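Local coordinates for ABC transporter, substrate binding protein (Mannopine) (Agrobacterium fabrum, PDB 5L9S), which probably captures mannopine in the periplasm as the substrate-binding protein of a bacterial ABC transporter, and is seen here in an open, unliganded form, at residues Lys16-Glu20 against Ala21-Pro25; Ser277-Ala280 against Ile281-Ser285; Tyr62-Gly65 against Glu66-Gly70; Arg247-Ala250 against Leu251-Ile254; Thr92-Leu95 against Ala96-Thr100. One frame throughout, in Å; residues are numbered along the deposited sequence.

Contact 1: residues Lys16-Glu20 against Ala21-Pro25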
loop_
_atom_site.group_PDB
_atom_site.type_symbol
_atom_site.label_atom_id
_atom_site.label_comp_id
_atom_site.label_asym_id
_atom_site.label_seq_id
_atom_site.Cartn_x
_atom_site.Cartn_y
_atom_site.Cartn_z
ATOM N N LYS A 16 8.952 15.307 -0.808
ATOM C CA LYS A 16 8.527 16.667 -0.457
ATOM C C LYS A 16 7.531 16.649 0.677
ATOM O O LYS A 16 7.689 17.426 1.622
ATOM C CB LYS A 16 7.938 17.349 -1.692
ATOM C CG LYS A 16 7.910 18.871 -1.655
ATOM C CD LYS A 16 7.169 19.430 -2.880
ATOM C CE LYS A 16 8.052 19.750 -4.084
ATOM N NZ LYS A 16 8.529 18.525 -4.794
ATOM N N ALA A 17 6.522 15.746 0.613
ATOM C CA ALA A 17 5.496 15.574 1.654
ATOM C C ALA A 17 6.144 15.153 3.004
ATOM O O ALA A 17 5.788 15.688 4.063
ATOM C CB ALA A 17 4.466 14.542 1.211
ATOM N N LEU A 18 7.122 14.226 2.942
ATOM C CA LEU A 18 7.868 13.733 4.102
ATOM C C LEU A 18 8.794 14.789 4.693
ATOM O O LEU A 18 8.954 14.838 5.903
ATOM C CB LEU A 18 8.631 12.427 3.763
ATOM C CG LEU A 18 7.779 11.225 3.252
ATOM C CD1 LEU A 18 8.640 10.044 2.973
ATOM C CD2 LEU A 18 6.653 10.842 4.224
ATOM N N ARG A 19 9.356 15.663 3.866
ATOM C CA ARG A 19 10.257 16.720 4.333
ATOM C C ARG A 19 9.505 17.745 5.178
ATOM O O ARG A 19 9.976 18.139 6.242
ATOM C CB ARG A 19 10.924 17.397 3.137
ATOM C CG ARG A 19 12.226 18.127 3.467
ATOM C CD ARG A 19 12.804 18.816 2.245
ATOM N NE ARG A 19 13.009 17.888 1.119
ATOM C CZ ARG A 19 14.099 17.145 0.928
ATOM N NH1 ARG A 19 15.111 17.196 1.791
ATOM N NH2 ARG A 19 14.187 16.348 -0.126
ATOM N N GLU A 20 8.320 18.154 4.693
ATOM C CA GLU A 20 7.459 19.153 5.316
ATOM C C GLU A 20 6.788 18.635 6.586
ATOM O O GLU A 20 6.688 19.376 7.564
ATOM C CB GLU A 20 6.380 19.612 4.325
ATOM C CG GLU A 20 6.912 20.362 3.108
ATOM C CD GLU A 20 5.947 20.570 1.946
ATOM O OE1 GLU A 20 4.809 20.042 1.990
ATOM O OE2 GLU A 20 6.348 21.252 0.971
ATOM N N ALA A 21 6.316 17.375 6.571
ATOM C CA ALA A 21 5.573 16.797 7.683
ATOM C C ALA A 21 6.396 16.014 8.696
ATOM O O ALA A 21 5.984 15.917 9.850
ATOM C CB ALA A 21 4.457 15.921 7.138
ATOM N N TRP A 22 7.547 15.451 8.272
ATOM C CA TRP A 22 8.332 14.558 9.105
ATOM C C TRP A 22 9.788 14.971 9.330
ATOM O O TRP A 22 10.212 15.010 10.483
ATOM C CB TRP A 22 8.227 13.149 8.483
ATOM C CG TRP A 22 8.955 12.025 9.161
ATOM C CD1 TRP A 22 9.347 11.957 10.463
ATOM C CD2 TRP A 22 9.286 10.766 8.575
ATOM N NE1 TRP A 22 9.946 10.751 10.709
ATOM C CE2 TRP A 22 9.905 9.993 9.570
ATOM C CE3 TRP A 22 9.100 10.207 7.301
ATOM C CZ2 TRP A 22 10.362 8.692 9.331
ATOM C CZ3 TRP A 22 9.614 8.949 7.046
ATOM C CH2 TRP A 22 10.211 8.192 8.060
ATOM N N PHE A 23 10.552 15.260 8.271
ATOM C CA PHE A 23 11.986 15.561 8.395
ATOM C C PHE A 23 12.290 16.912 8.994
ATOM O O PHE A 23 13.039 16.955 9.969
ATOM C CB PHE A 23 12.717 15.370 7.060
ATOM C CG PHE A 23 12.471 14.007 6.442
ATOM C CD1 PHE A 23 12.260 12.883 7.245
ATOM C CD2 PHE A 23 12.485 13.841 5.064
ATOM C CE1 PHE A 23 12.032 11.632 6.676
ATOM C CE2 PHE A 23 12.254 12.583 4.497
ATOM C CZ PHE A 23 12.014 11.492 5.306
ATOM N N GLU A 24 11.744 18.011 8.439
ATOM C CA GLU A 24 11.979 19.342 8.994
ATOM C C GLU A 24 11.468 19.437 10.439
ATOM O O GLU A 24 12.295 19.810 11.286
ATOM C CB GLU A 24 11.460 20.477 8.095
ATOM C CG GLU A 24 12.412 20.760 6.940
ATOM C CD GLU A 24 11.891 21.547 5.746
ATOM O OE1 GLU A 24 10.683 21.881 5.712
ATOM O OE2 GLU A 24 12.700 21.818 4.829
ATOM N N PRO A 25 10.216 18.981 10.790
ATOM C CA PRO A 25 9.798 19.039 12.211
ATOM C C PRO A 25 10.740 18.288 13.162
ATOM O O PRO A 25 11.039 18.802 14.246
ATOM C CB PRO A 25 8.377 18.447 12.189
ATOM C CG PRO A 25 7.895 18.681 10.793
ATOM C CD PRO A 25 9.107 18.487 9.940
#
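Leu18 O accepts two backbone bonds, from Trp22 N at 2.8 Å and from Phe23 N at 2.9 Å, which marks the step from i+4 to i+5 bonding in a pi-type turn at 21-23. Glu24 N then reaches five residues back to Arg19 O, 2.8 Å away. Pro25 has no N-H to offer, and its CD packs 3.5 Å from Glu20 O. The axes of the short segments 16-20 and 21-25 diverge by 41°, in keeping with the wide turn at 21-23 and the kink where Pro25 N makes no bond to the turn before.

Leu18 and Trp22 run side by side: CD2 of the leucine comes to CE3, at the edge of the indole, at 4.0 Å. Phe23 has CG anti to the carbonyl carbon (chi1 -53°), which swings its ring back along the helix. One face therefore lies over Leu18 O, and CE2 rests 3.7 Å from Leu18 CB.

Helix 12-30 is the crossover of the beta-alpha-beta unit made with strands 4-9 and 33-38, and Phe23 packs on Val34 and Thr36 of the second strand. Ala17 and Ala21 turn their methyls to helix 261-271.

Glu24 lies across the aliphatic part of Arg19, with OE2 4.0 Å from CD. The charged ends do not meet, since Arg19 NE and Glu24 OE2 are 5.4 Å apart; the guanidinium is instead held by a salt bridge to Glu15 and a hydrogen bond to Thr36 OG1.

Contact 2: residues Ser277-Ala280 against Ile281-Ser285; sequences SQKA and ISQMS
Lys279 O is gripped twice, by Ser282 OG at 2.8 Å and by Gln283 N at 2.9 Å. The hydroxyl approaches from above the carbonyl plane, with a C=O...OG angle of 117°, whereas the amide donor lies nearer that plane. Ser282 can reach back this way because OG stands between its own backbone N and carbonyl carbon (chi1 63°). Its side-chain polar group is thus satisfied within the helix itself.

On the same turn the amide of Gln283 slants over the base of the Lys279 chain, placing OE1 3.6 Å from CG. This is a van der Waals contact with the aliphatic part of the lysine, and it lies on the exposed flank.

On the buried flank Ile281 packs on Leu95 and Pro275. Ile281 N bonds to Ser277 O at 3.3 Å, and the isoleucine's CG1 branch, beside its backbone N, settles 3.5 Å from the same Ser277 O. Met284 likewise brings CG to 3.4 Å from Ala280 O as the chain leaves the helix, and its side chain packs on Ala265 and Glu269 of helix 261-271.

Further out, Asp93 holds the start of the helix: its carboxylate hydrogen-bonds Ser277 OG and Lys279 N. Ser277 OG in turn accepts a weak bond from Ala280 N at 3.3 Å. At the other end Ser285 OG accepts from Ala288 N. Helix 278-283 is therefore a short helix opened by a serine N-cap, and a second serine N-cap, Ser285, follows shortly after to begin helix 286-289.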
loop_
_atom_site.group_PDB
_atom_site.type_symbol
_atom_site.label_atom_id
_atom_site.label_comp_id
_atom_site.label_asym_id
_atom_site.label_seq_id
_atom_site.Cartn_x
_atom_site.Cartn_y
_atom_site.Cartn_z
ATOM N N SER A 277 -1.662 5.453 12.415
ATOM C CA SER A 277 -2.301 5.950 13.627
ATOM C C SER A 277 -3.794 6.164 13.403
ATOM O O SER A 277 -4.195 6.744 12.401
ATOM C CB SER A 277 -1.615 7.240 14.085
ATOM O OG SER A 277 -2.270 7.899 15.154
ATOM N N GLN A 278 -4.616 5.697 14.336
ATOM C CA GLN A 278 -6.068 5.879 14.295
ATOM C C GLN A 278 -6.445 7.349 14.572
ATOM O O GLN A 278 -7.413 7.855 13.984
ATOM C CB GLN A 278 -6.736 4.926 15.270
ATOM C CG GLN A 278 -6.574 3.483 14.807
ATOM C CD GLN A 278 -7.352 2.534 15.659
ATOM O OE1 GLN A 278 -8.594 2.506 15.626
ATOM N NE2 GLN A 278 -6.635 1.750 16.454
ATOM N N LYS A 279 -5.643 8.033 15.417
ATOM C CA LYS A 279 -5.801 9.439 15.740
ATOM C C LYS A 279 -5.519 10.275 14.513
ATOM O O LYS A 279 -6.268 11.215 14.271
ATOM C CB LYS A 279 -4.879 9.863 16.913
ATOM C CG LYS A 279 -5.210 11.222 17.531
ATOM C CD LYS A 279 -5.093 11.189 19.049
ATOM C CE LYS A 279 -6.130 12.077 19.715
ATOM N NZ LYS A 279 -5.694 13.496 19.815
ATOM N N ALA A 280 -4.452 9.942 13.740
ATOM C CA ALA A 280 -4.060 10.642 12.512
ATOM C C ALA A 280 -5.159 10.546 11.457
ATOM O O ALA A 280 -5.456 11.566 10.845
ATOM C CB ALA A 280 -2.744 10.095 11.973
ATOM N N ILE A 281 -5.801 9.349 11.284
ATOM C CA ILE A 281 -6.915 9.131 10.351
ATOM C C ILE A 281 -8.056 10.125 10.645
ATOM O O ILE A 281 -8.544 10.791 9.731
ATOM C CB ILE A 281 -7.441 7.647 10.321
ATOM C CG1 ILE A 281 -6.447 6.688 9.663
ATOM C CG2 ILE A 281 -8.805 7.537 9.621
ATOM C CD1 ILE A 281 -6.545 5.232 10.125
ATOM N N SER A 282 -8.471 10.219 11.912
ATOM C CA SER A 282 -9.568 11.086 12.331
ATOM C C SER A 282 -9.196 12.582 12.353
ATOM O O SER A 282 -10.076 13.434 12.211
ATOM C CB SER A 282 -10.069 10.650 13.699
ATOM O OG SER A 282 -9.045 10.806 14.666
ATOM N N GLN A 283 -7.906 12.887 12.542
ATOM C CA GLN A 283 -7.329 14.232 12.622
ATOM C C GLN A 283 -7.201 14.916 11.260
ATOM O O GLN A 283 -6.902 16.117 11.219
ATOM C CB GLN A 283 -5.928 14.127 13.217
ATOM C CG GLN A 283 -5.649 15.051 14.363
ATOM C CD GLN A 283 -4.275 14.770 14.900
ATOM O OE1 GLN A 283 -4.107 14.281 16.020
ATOM N NE2 GLN A 283 -3.265 15.061 14.099
ATOM N N MET A 284 -7.347 14.161 10.152
ATOM C CA MET A 284 -7.216 14.725 8.808
ATOM C C MET A 284 -8.376 15.637 8.459
ATOM O O MET A 284 -9.458 15.487 9.032
ATOM C CB MET A 284 -7.012 13.628 7.744
ATOM C CG MET A 284 -5.609 13.029 7.783
ATOM S SD MET A 284 -5.194 11.671 6.656
ATOM C CE MET A 284 -6.488 10.538 6.968
ATOM N N SER A 285 -8.151 16.604 7.533
ATOM C CA SER A 285 -9.175 17.553 7.073
ATOM C C SER A 285 -10.404 16.810 6.579
ATOM O O SER A 285 -10.276 15.689 6.083
ATOM C CB SER A 285 -8.628 18.440 5.963
ATOM O OG SER A 285 -8.502 17.747 4.732
#

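Contact 3: residues Tyr62-Gly65 against Glu66-Gly70; sequences YLDG and EIQAG
Asp64 and Gly65 meet Gln68 and Ala69 where strand 61-65 runs out into a turn. The strand lies between strand 4-9, its parallel neighbour, and strand 224-240, its antiparallel one, a topology consistent with the first domain of a type II periplasmic binding protein.

Tyr62, at the start, turns its ring edge to the carboxylate of Asp64, whose OD2 lies in the ring plane. Leu63 faces the other way and packs on Ile238.

Asp64 carries the side-chain contact. Its OD1 accepts from Gly65 N at 2.9 Å on the anti side, 25° out of the carboxylate plane, and also pairs with Arg45 in a salt bridge; these two partners should hold the group's rotation. OD2 meets the aliphatic part of Gln68, 3.3 Å from CG. Gln68 sends CG away from its backbone N (chi1 173°) and then bends at the next bond, so the chain passes obliquely by the carboxylate and its amide leads away, the two planes 27° apart.

The carbonyl of Gly65 opens the turn and receives two weak bonds, from Gln68 N at 3.1 Å and Ala69 N at 3.0 Å, both strongly bent at the hydrogen. Glu66 leaves in another direction: its carboxylate binds Gly235 N and forms a salt bridge with Lys105. Back inside the turn, the methyl CB of Ala69 sits 3.4 Å from Gly65 O.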
loop_
_atom_site.group_PDB
_atom_site.type_symbol
_atom_site.label_atom_id
_atom_site.label_comp_id
_atom_site.label_asym_id
_atom_site.label_seq_id
_atom_site.Cartn_x
_atom_site.Cartn_y
_atom_site.Cartn_z
ATOM N N TYR A 62 15.624 3.345 4.613
ATOM C CA TYR A 62 15.036 3.372 3.273
ATOM C C TYR A 62 13.580 2.917 3.308
ATOM O O TYR A 62 13.186 2.179 4.219
ATOM C CB TYR A 62 15.873 2.628 2.212
ATOM C CG TYR A 62 15.806 1.116 2.244
ATOM C CD1 TYR A 62 16.579 0.382 3.138
ATOM C CD2 TYR A 62 15.005 0.414 1.344
ATOM C CE1 TYR A 62 16.543 -1.018 3.154
ATOM C CE2 TYR A 62 14.948 -0.982 1.361
ATOM C CZ TYR A 62 15.733 -1.694 2.257
ATOM O OH TYR A 62 15.690 -3.068 2.290
ATOM N N LEU A 63 12.770 3.400 2.363
ATOM C CA LEU A 63 11.377 2.976 2.276
ATOM C C LEU A 63 11.237 1.875 1.232
ATOM O O LEU A 63 11.909 1.906 0.205
ATOM C CB LEU A 63 10.434 4.148 1.916
ATOM C CG LEU A 63 10.447 5.383 2.823
ATOM C CD1 LEU A 63 9.621 6.494 2.214
ATOM C CD2 LEU A 63 9.927 5.071 4.224
ATOM N N ASP A 64 10.343 0.923 1.471
ATOM C CA ASP A 64 10.010 -0.148 0.522
ATOM C C ASP A 64 8.634 -0.702 0.840
ATOM O O ASP A 64 8.190 -0.588 1.976
ATOM C CB ASP A 64 11.062 -1.282 0.532
ATOM C CG ASP A 64 11.253 -1.983 -0.814
ATOM O OD1 ASP A 64 10.360 -1.849 -1.696
ATOM O OD2 ASP A 64 12.291 -2.661 -0.987
ATOM N N GLY A 65 7.989 -1.320 -0.147
ATOM C CA GLY A 65 6.682 -1.940 0.017
ATOM C C GLY A 65 6.678 -2.966 1.126
ATOM O O GLY A 65 7.694 -3.628 1.353
ATOM N N GLU A 66 5.546 -3.105 1.824
ATOM C CA GLU A 66 5.421 -4.008 2.970
ATOM C C GLU A 66 5.590 -5.498 2.628
ATOM O O GLU A 66 6.080 -6.267 3.456
ATOM C CB GLU A 66 4.125 -3.750 3.759
ATOM C CG GLU A 66 2.798 -4.130 3.112
ATOM C CD GLU A 66 1.630 -3.981 4.072
ATOM O OE1 GLU A 66 1.602 -4.702 5.095
ATOM O OE2 GLU A 66 0.776 -3.101 3.834
ATOM N N ILE A 67 5.237 -5.888 1.404
ATOM C CA ILE A 67 5.392 -7.266 0.948
ATOM C C ILE A 67 6.866 -7.551 0.687
ATOM O O ILE A 67 7.329 -8.644 0.981
ATOM C CB ILE A 67 4.437 -7.611 -0.236
ATOM C CG1 ILE A 67 2.994 -7.651 0.276
ATOM C CG2 ILE A 67 4.821 -8.966 -0.912
ATOM C CD1 ILE A 67 2.034 -7.216 -0.685
ATOM N N GLN A 68 7.623 -6.556 0.205
ATOM C CA GLN A 68 9.047 -6.757 0.009
ATOM C C GLN A 68 9.778 -6.700 1.380
ATOM O O GLN A 68 10.824 -7.336 1.532
ATOM C CB GLN A 68 9.611 -5.749 -1.031
ATOM C CG GLN A 68 11.148 -5.739 -1.216
ATOM C CD GLN A 68 11.774 -7.012 -1.774
ATOM O OE1 GLN A 68 11.224 -7.720 -2.628
ATOM N NE2 GLN A 68 12.986 -7.298 -1.343
ATOM N N ALA A 69 9.151 -6.072 2.402
ATOM C CA ALA A 69 9.733 -5.855 3.725
ATOM C C ALA A 69 9.426 -6.850 4.929
ATOM O O ALA A 69 9.772 -6.481 6.030
ATOM C CB ALA A 69 9.392 -4.442 4.175
ATOM N N GLY A 70 8.911 -8.066 4.819
ATOM C CA GLY A 70 8.460 -8.819 3.679
ATOM C C GLY A 70 9.249 -10.100 3.533
ATOM O O GLY A 70 9.093 -11.040 4.315
#

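Contact 4: residues Arg247-Ala250 against Leu251-Ile254; sequences RENA and LKLI
Leu251 sets one methyl against the flat guanidinium of Arg247, CD1 lying over one face and 3.6 Å from NH2. The arginine gets there by an extended start followed by a bend at chi3 (78°), which folds the group back over the next turn. The leucine answers with CG beside its backbone N (chi1 -69°), a torsion that also brings CG to 3.4 Å from Arg247 O. The contact is a single methyl against the face of a flat cation, offset toward its rim, and NH1 of that cation is paired with Glu79 in a salt bridge.

These residues form the opening turns of helix 247-258. Regular i+4 bonds join them, Leu251 N to Arg247 O at 3.1 Å and Ile254 N to Ala250 O at 3.2 Å. One flank, with Ala250, Leu253 and Ile254, lies on Leu61 of strand 61-65, so the helix rests against the sheet.

On that flank the first torsions split. Ile254 keeps CG1 beside its own N, and that branch packs 3.4 Å from Ala250 O. Leu253 instead throws CG anti to its N (chi1 -179°), leaving CB 3.5 Å from Ala250 O while the branched end is carried to Phe23 and Phe26 of helix 12-30.

Lys252, an exposed residue, starts in the same way as Leu251, its CG 3.5 Å from Glu248 O. From there the chain runs out extended alongside the buried Asn249, both side chains pointing the same way, and touches Ile32 and Phe26.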
loop_
_atom_site.group_PDB
_atom_site.type_symbol
_atom_site.label_atom_id
_atom_site.label_comp_id
_atom_site.label_asym_id
_atom_site.label_seq_id
_atom_site.Cartn_x
_atom_site.Cartn_y
_atom_site.Cartn_z
ATOM N N ARG A 247 22.571 4.533 13.585
ATOM C CA ARG A 247 21.532 3.592 14.037
ATOM C C ARG A 247 20.534 4.201 15.050
ATOM O O ARG A 247 19.317 4.131 14.841
ATOM C CB ARG A 247 22.182 2.311 14.618
ATOM C CG ARG A 247 21.298 1.059 14.535
ATOM C CD ARG A 247 21.619 0.018 15.599
ATOM N NE ARG A 247 21.057 0.373 16.906
ATOM C CZ ARG A 247 20.117 -0.318 17.547
ATOM N NH1 ARG A 247 19.633 -1.439 17.025
ATOM N NH2 ARG A 247 19.658 0.103 18.719
ATOM N N GLU A 248 21.066 4.801 16.129
ATOM C CA GLU A 248 20.330 5.428 17.234
ATOM C C GLU A 248 19.439 6.572 16.752
ATOM O O GLU A 248 18.241 6.599 17.055
ATOM C CB GLU A 248 21.299 5.888 18.353
ATOM C CG GLU A 248 22.762 6.107 17.944
ATOM C CD GLU A 248 23.831 5.476 18.821
ATOM O OE1 GLU A 248 23.843 5.759 20.040
ATOM O OE2 GLU A 248 24.698 4.756 18.273
ATOM N N ASN A 249 20.029 7.488 15.964
ATOM C CA ASN A 249 19.377 8.651 15.382
ATOM C C ASN A 249 18.311 8.240 14.393
ATOM O O ASN A 249 17.293 8.919 14.293
ATOM C CB ASN A 249 20.400 9.533 14.677
ATOM C CG ASN A 249 21.254 10.389 15.573
ATOM O OD1 ASN A 249 20.902 10.726 16.710
ATOM N ND2 ASN A 249 22.367 10.822 15.027
ATOM N N ALA A 250 18.552 7.151 13.642
ATOM C CA ALA A 250 17.615 6.619 12.661
ATOM C C ALA A 250 16.366 6.091 13.354
ATOM O O ALA A 250 15.263 6.302 12.845
ATOM C CB ALA A 250 18.274 5.524 11.846
ATOM N N LEU A 251 16.529 5.459 14.538
ATOM C CA LEU A 251 15.413 4.939 15.340
ATOM C C LEU A 251 14.600 6.054 16.033
ATOM O O LEU A 251 13.418 5.869 16.322
ATOM C CB LEU A 251 15.903 3.892 16.348
ATOM C CG LEU A 251 16.399 2.556 15.768
ATOM C CD1 LEU A 251 16.997 1.704 16.835
ATOM C CD2 LEU A 251 15.272 1.793 15.067
ATOM N N LYS A 252 15.235 7.216 16.278
ATOM C CA LYS A 252 14.607 8.403 16.867
ATOM C C LYS A 252 13.688 9.021 15.819
ATOM O O LYS A 252 12.635 9.562 16.162
ATOM C CB LYS A 252 15.683 9.440 17.273
ATOM C CG LYS A 252 16.426 9.144 18.557
ATOM C CD LYS A 252 17.174 10.402 18.991
ATOM C CE LYS A 252 18.354 10.126 19.888
ATOM N NZ LYS A 252 19.244 11.311 20.001
ATOM N N LEU A 253 14.113 8.954 14.535
ATOM C CA LEU A 253 13.367 9.451 13.383
ATOM C C LEU A 253 12.132 8.581 13.158
ATOM O O LEU A 253 11.063 9.120 12.845
ATOM C CB LEU A 253 14.262 9.537 12.127
ATOM C CG LEU A 253 13.614 10.070 10.845
ATOM C CD1 LEU A 253 13.151 11.493 10.992
ATOM C CD2 LEU A 253 14.544 9.965 9.695
ATOM N N ILE A 254 12.273 7.244 13.360
ATOM C CA ILE A 254 11.169 6.287 13.251
ATOM C C ILE A 254 10.140 6.544 14.366
ATOM O O ILE A 254 8.955 6.698 14.071
ATOM C CB ILE A 254 11.677 4.822 13.250
ATOM C CG1 ILE A 254 12.518 4.524 11.989
ATOM C CG2 ILE A 254 10.488 3.842 13.371
ATOM C CD1 ILE A 254 12.969 3.045 11.849
#

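Contact 5: residues Thr92-Leu95 against Ala96-Thr100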
loop_
_atom_site.group_PDB
_atom_site.type_symbol
_atom_site.label_atom_id
_atom_site.label_comp_id
_atom_site.label_asym_id
_atom_site.label_seq_id
_atom_site.Cartn_x
_atom_site.Cartn_y
_atom_site.Cartn_z
ATOM N N THR A 92 -2.760 1.575 21.675
ATOM C CA THR A 92 -3.528 0.788 20.721
ATOM C C THR A 92 -3.943 1.734 19.591
ATOM O O THR A 92 -4.786 1.360 18.769
ATOM C CB THR A 92 -4.688 0.036 21.406
ATOM O OG1 THR A 92 -5.430 0.932 22.239
ATOM C CG2 THR A 92 -4.208 -1.170 22.213
ATOM N N ASP A 93 -3.327 2.968 19.563
ATOM C CA ASP A 93 -3.518 4.026 18.559
ATOM C C ASP A 93 -3.095 3.490 17.221
ATOM O O ASP A 93 -3.778 3.711 16.228
ATOM C CB ASP A 93 -2.668 5.278 18.900
ATOM C CG ASP A 93 -2.538 6.341 17.808
ATOM O OD1 ASP A 93 -3.581 6.900 17.391
ATOM O OD2 ASP A 93 -1.381 6.665 17.423
ATOM N N LEU A 94 -1.919 2.879 17.158
ATOM C CA LEU A 94 -1.414 2.345 15.905
ATOM C C LEU A 94 -2.204 1.112 15.496
ATOM O O LEU A 94 -2.511 0.254 16.328
ATOM C CB LEU A 94 0.115 2.070 15.966
ATOM C CG LEU A 94 1.039 3.313 16.127
ATOM C CD1 LEU A 94 2.443 2.915 16.516
ATOM C CD2 LEU A 94 1.043 4.193 14.880
ATOM N N LEU A 95 -2.577 1.071 14.213
ATOM C CA LEU A 95 -3.294 -0.002 13.536
ATOM C C LEU A 95 -2.400 -1.241 13.538
ATOM O O LEU A 95 -1.183 -1.113 13.711
ATOM C CB LEU A 95 -3.630 0.436 12.089
ATOM C CG LEU A 95 -4.823 1.410 11.904
ATOM C CD1 LEU A 95 -4.914 1.894 10.462
ATOM C CD2 LEU A 95 -6.180 0.752 12.289
ATOM N N ALA A 96 -2.988 -2.439 13.377
ATOM C CA ALA A 96 -2.231 -3.700 13.416
ATOM C C ALA A 96 -1.037 -3.775 12.440
ATOM O O ALA A 96 -1.094 -3.233 11.326
ATOM C CB ALA A 96 -3.164 -4.879 13.205
ATOM N N ASP A 97 0.056 -4.425 12.895
ATOM C CA ASP A 97 1.290 -4.663 12.135
ATOM C C ASP A 97 2.028 -3.373 11.734
ATOM O O ASP A 97 2.754 -3.359 10.745
ATOM C CB ASP A 97 1.028 -5.576 10.908
ATOM C CG ASP A 97 0.374 -6.910 11.245
ATOM O OD1 ASP A 97 0.865 -7.597 12.185
ATOM O OD2 ASP A 97 -0.631 -7.274 10.565
ATOM N N SER A 98 1.829 -2.294 12.504
ATOM C CA SER A 98 2.507 -1.016 12.294
ATOM C C SER A 98 4.009 -1.068 12.550
ATOM O O SER A 98 4.726 -0.166 12.122
ATOM C CB SER A 98 1.865 0.081 13.128
ATOM O OG SER A 98 0.678 0.436 12.446
ATOM N N CYS A 99 4.490 -2.104 13.241
ATOM C CA CYS A 99 5.909 -2.259 13.552
ATOM C C CYS A 99 6.256 -3.749 13.544
ATOM O O CYS A 99 5.903 -4.484 14.477
ATOM C CB CYS A 99 6.256 -1.592 14.887
ATOM S SG CYS A 99 7.913 -0.844 14.948
ATOM N N THR A 100 6.923 -4.193 12.470
ATOM C CA THR A 100 7.323 -5.586 12.306
ATOM C C THR A 100 8.840 -5.742 12.202
ATOM O O THR A 100 9.582 -4.761 12.319
ATOM C CB THR A 100 6.627 -6.179 11.094
ATOM O OG1 THR A 100 7.165 -5.576 9.918
ATOM C CG2 THR A 100 5.104 -6.053 11.159
#
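Leu95 to Ser98 form a type II beta turn, with Ala96 in an extended conformation (psi 143°) and Asp97 at positive phi (63°). The closing backbone bond, from Ser98 N to Leu95 O, is weak at 3.5 Å. The chain on either side of the turn is otherwise irregular, apart from a weakly bonded strand at 99-100.

The side chain of Ser98 makes good what the backbone bond lacks. Its OG donates to the same Leu95 O at 2.7 Å, coming from above the carbonyl plane with a C=O...OG angle of 132°. Beside its backbone N and anti to the carbonyl carbon, the hydroxyl is folded back into the turn. CB follows it in, 3.3 Å from Leu95 O, and touches Leu94 CB at 3.9 Å. A single carbonyl oxygen thus collects both donors of the serine, one short and one weak.

Leu94 and Leu95 direct their branched ends to other parts of the fold. Leu94 packs on Phe88, Pro276 and Leu258, and Leu95 on Gln278 of helix 278-283. Ala96 and Asp97, at the corner of the turn, are exposed, although Asp97 O accepts a bond from Arg237.

Beyond the turn the chain is tied down covalently by the disulfide between Cys99 and Cys85, while Ser98 pairs by backbone bonds with Lys105. The chain thus passes from a loop into the short strand 99-100, antiparallel to strand 103-116, through a type II beta turn with a side-chain bond from its last residue, leading into a strand held by a disulfide.

How the contacts relate
Contacts 1, 2 and 4 lie within helices and contacts 3 and 5 at strand ends or turns. The helices of contacts 1 and 4 touch each other, with Trp22 NE1 bonding Leu253 O at 2.9 Å. Leu18 of contact 1 also packs on Leu63 of contact 3; contacts 3 and 4 themselves do not touch. Contacts 2 and 5 form a second pair, joined by polar bonds and apolar packing. Contact 5 lies at the surface, the others are partly buried. Contact 1 adds apolar packing to its backbone bonds, contact 4 regular i+4 bonding and an arginine-methyl contact, contacts 2 and 5 serine hydroxyls, contact 3 a carboxylate. A carbonyl with two donors recurs in contacts 1, 2, 3 and 5.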